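Long-range contact in 6-carboxyhexanoate--coa ligase (Bacillus subtilis, PDB 5G1F), which belongs to the 6-carboxyhexanoate--CoA ligase family and is an alpha/beta protein that binds pimelic acid: residues K112-I117 with L192-D197. Residues are numbered along the deposited sequence; the frame is centred on the assembly and turned at random.
Sequences KAYEQI and LCWSDD. With PML (pimelic acid), chain C.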
loop_
_atom_site.group_PDB
_atom_site.type_symbol
_atom_site.label_atom_id
_atom_site.label_comp_id
_atom_site.label_asym_id
_atom_site.label_seq_id
_atom_site.Cartn_x
_atom_site.Cartn_y
_atom_site.Cartn_z
ATOM N N LYS A 112 18.895 8.842 -2.488
ATOM C CA LYS A 112 18.834 9.145 -1.067
ATOM C C LYS A 112 17.790 8.332 -0.337
ATOM O O LYS A 112 17.994 7.940 0.823
ATOM C CB LYS A 112 18.583 10.626 -0.846
ATOM C CG LYS A 112 19.792 11.456 -1.213
ATOM C CD LYS A 112 19.454 12.923 -1.316
ATOM C CE LYS A 112 20.722 13.721 -1.541
ATOM N NZ LYS A 112 20.368 15.126 -1.844
ATOM N N ALA A 113 16.668 8.081 -1.007
ATOM C CA ALA A 113 15.664 7.209 -0.446
ATOM C C ALA A 113 16.222 5.804 -0.244
ATOM O O ALA A 113 16.049 5.217 0.825
ATOM C CB ALA A 113 14.426 7.180 -1.331
ATOM N N TYR A 114 16.914 5.270 -1.251
ATOM C CA TYR A 114 17.410 3.893 -1.185
ATOM C C TYR A 114 18.487 3.731 -0.120
ATOM O O TYR A 114 18.599 2.683 0.500
ATOM C CB TYR A 114 17.940 3.437 -2.536
ATOM C CG TYR A 114 16.893 2.706 -3.375
ATOM C CD1 TYR A 114 15.975 3.416 -4.148
ATOM C CD2 TYR A 114 16.799 1.312 -3.357
ATOM C CE1 TYR A 114 15.006 2.757 -4.905
ATOM C CE2 TYR A 114 15.845 0.639 -4.117
ATOM C CZ TYR A 114 14.944 1.367 -4.895
ATOM O OH TYR A 114 13.982 0.709 -5.646
ATOM N N GLU A 115 19.231 4.793 0.144
ATOM C CA GLU A 115 20.168 4.788 1.255
ATOM C C GLU A 115 19.475 4.630 2.592
ATOM O O GLU A 115 20.094 4.216 3.563
ATOM C CB GLU A 115 20.989 6.060 1.259
ATOM C CG GLU A 115 22.031 6.039 0.167
ATOM C CD GLU A 115 22.825 7.313 0.096
ATOM O OE1 GLU A 115 22.593 8.208 0.943
ATOM O OE2 GLU A 115 23.668 7.415 -0.825
ATOM N N GLN A 116 18.198 4.983 2.656
ATOM C CA GLN A 116 17.495 4.981 3.923
ATOM C C GLN A 116 16.563 3.791 4.068
ATOM O O GLN A 116 16.112 3.486 5.161
ATOM C CB GLN A 116 16.709 6.267 4.046
ATOM C CG GLN A 116 17.563 7.480 4.302
ATOM C CD GLN A 116 17.608 7.764 5.776
ATOM O OE1 GLN A 116 18.245 7.038 6.538
ATOM N NE2 GLN A 116 16.777 8.700 6.206
ATOM N N ILE A 117 16.230 3.136 2.963
ATOM C CA ILE A 117 15.229 2.071 3.009
ATOM C C ILE A 117 15.584 0.983 4.049
ATOM O O ILE A 117 14.735 0.558 4.824
ATOM C CB ILE A 117 14.984 1.493 1.609
ATOM C CG1 ILE A 117 14.028 2.422 0.848
ATOM C CG2 ILE A 117 14.375 0.096 1.680
ATOM C CD1 ILE A 117 13.981 2.211 -0.648
ATOM N N LEU A 192 6.768 3.380 -4.051
ATOM C CA LEU A 192 7.658 2.239 -4.231
ATOM C C LEU A 192 7.346 1.257 -3.115
ATOM O O LEU A 192 7.303 1.631 -1.944
ATOM C CB LEU A 192 9.111 2.704 -4.100
ATOM C CG LEU A 192 10.197 1.637 -3.943
ATOM C CD1 LEU A 192 10.287 0.824 -5.220
ATOM C CD2 LEU A 192 11.523 2.276 -3.605
ATOM N N CYS A 193 7.171 -0.003 -3.457
ATOM C CA CYS A 193 6.655 -0.951 -2.490
ATOM C C CYS A 193 7.133 -2.357 -2.787
ATOM O O CYS A 193 7.017 -2.831 -3.896
ATOM C CB CYS A 193 5.117 -0.933 -2.479
ATOM S SG CYS A 193 4.403 -2.094 -1.273
ATOM N N TRP A 194 7.593 -3.054 -1.768
ATOM C CA TRP A 194 7.606 -4.485 -1.820
ATOM C C TRP A 194 7.353 -5.044 -0.434
ATOM O O TRP A 194 7.383 -4.305 0.565
ATOM C CB TRP A 194 8.903 -5.004 -2.458
ATOM C CG TRP A 194 10.165 -4.726 -1.689
ATOM C CD1 TRP A 194 10.775 -5.560 -0.791
ATOM C CD2 TRP A 194 11.029 -3.605 -1.846
ATOM N NE1 TRP A 194 11.938 -4.986 -0.318
ATOM C CE2 TRP A 194 12.116 -3.782 -0.954
ATOM C CE3 TRP A 194 10.981 -2.453 -2.621
ATOM C CZ2 TRP A 194 13.159 -2.856 -0.851
ATOM C CZ3 TRP A 194 12.010 -1.520 -2.499
ATOM C CH2 TRP A 194 13.074 -1.723 -1.612
ATOM N N SER A 195 7.080 -6.344 -0.388
ATOM C CA SER A 195 6.501 -6.984 0.775
ATOM C C SER A 195 7.529 -7.270 1.861
ATOM O O SER A 195 8.714 -7.449 1.579
ATOM C CB SER A 195 5.863 -8.296 0.373
ATOM O OG SER A 195 5.170 -8.830 1.473
ATOM N N ASP A 196 7.053 -7.336 3.104
ATOM C CA ASP A 196 7.886 -7.730 4.227
ATOM C C ASP A 196 7.724 -9.217 4.512
ATOM O O ASP A 196 8.460 -9.794 5.322
ATOM C CB ASP A 196 7.576 -6.894 5.483
ATOM C CG ASP A 196 6.101 -6.926 5.897
ATOM O OD1 ASP A 196 5.228 -7.350 5.111
ATOM O OD2 ASP A 196 5.810 -6.480 7.029
ATOM N N ASP A 197 6.780 -9.839 3.810
ATOM C CA ASP A 197 6.583 -11.283 3.849
ATOM C C ASP A 197 7.753 -12.024 3.187
ATOM O O ASP A 197 8.022 -11.821 2.005
ATOM C CB ASP A 197 5.255 -11.599 3.147
ATOM C CG ASP A 197 4.871 -13.075 3.201
ATOM O OD1 ASP A 197 5.738 -13.970 3.265
ATOM O OD2 ASP A 197 3.668 -13.340 3.084
HETATM C C1 PML C . 1.180 -7.548 -6.254
HETATM O O11 PML C . 1.001 -6.621 -7.064
HETATM O O12 PML C . 1.418 -8.712 -6.643
HETATM C C2 PML C . 1.107 -7.250 -4.771
HETATM C C3 PML C . 2.435 -6.685 -4.254
HETATM C C4 PML C . 2.253 -5.954 -2.929
HETATM C C5 PML C . 2.933 -6.644 -1.763
HETATM C C6 PML C . 2.449 -6.088 -0.419
HETATM C C7 PML C . 2.295 -7.198 0.604
HETATM O O71 PML C . 1.372 -8.045 0.481
HETATM O O72 PML C . 3.097 -7.219 1.563
#
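With its CG2 anti to the backbone N and CG1 set beside that N (chi1 -81°), Ile117 sends two methyl groups to two different partners on 192-197: CD1 reaches Leu192 CD2 at 3.8 Å, and CG2 meets Trp194 CH2 at 4.0 Å. Leu192, with CG anti to its own backbone N (chi1 167°), reaches out so that CD2 meets both Tyr114 and Ile117. No hydrogen bond joins the two segments; van der Waals contact of methyls, ring carbons and the phenol oxygen holds them, a common way for a helix to pack on a sheet. Tyr114 adds the third element. Its side chain runs at about a right angle to that of Leu192, whose CD2 lies 3.7 Å from Tyr114 CE1, while Tyr114 OH lies 3.6 Å from Leu192 CD2, with CD1 nearly as close. Ile117 CD1 rests over the centre of one face of the Tyr114 ring, 3.9 Å above its plane, and is thereby wedged between phenol, leucine and indole. Leu192 CD1 in turn stands at the edge of the Trp194 ring system, in its plane. The phenol oxygen, set against leucine methyls on this side, is satisfied by a hydrogen bond with Gln93, and Arg97 makes a cation-pi contact with the ring.

Beyond Trp194 the chain leaves the strand and turns to the ligand: Ser195 OG donates to O72 of pimelic acid at 2.6 Å and accepts from Asp197 N at 3.0 Å, closing an ST turn. One hydroxyl thus serves both turn and carboxylate. In the fold, the contact joins the last part of helix 107-116, together with Ile117, to strand 188-194 of the mixed sheet; Ala113 and Ile117 also touch adjacent strand 227-232, and helix 89-103 packs against Tyr114 and Trp194.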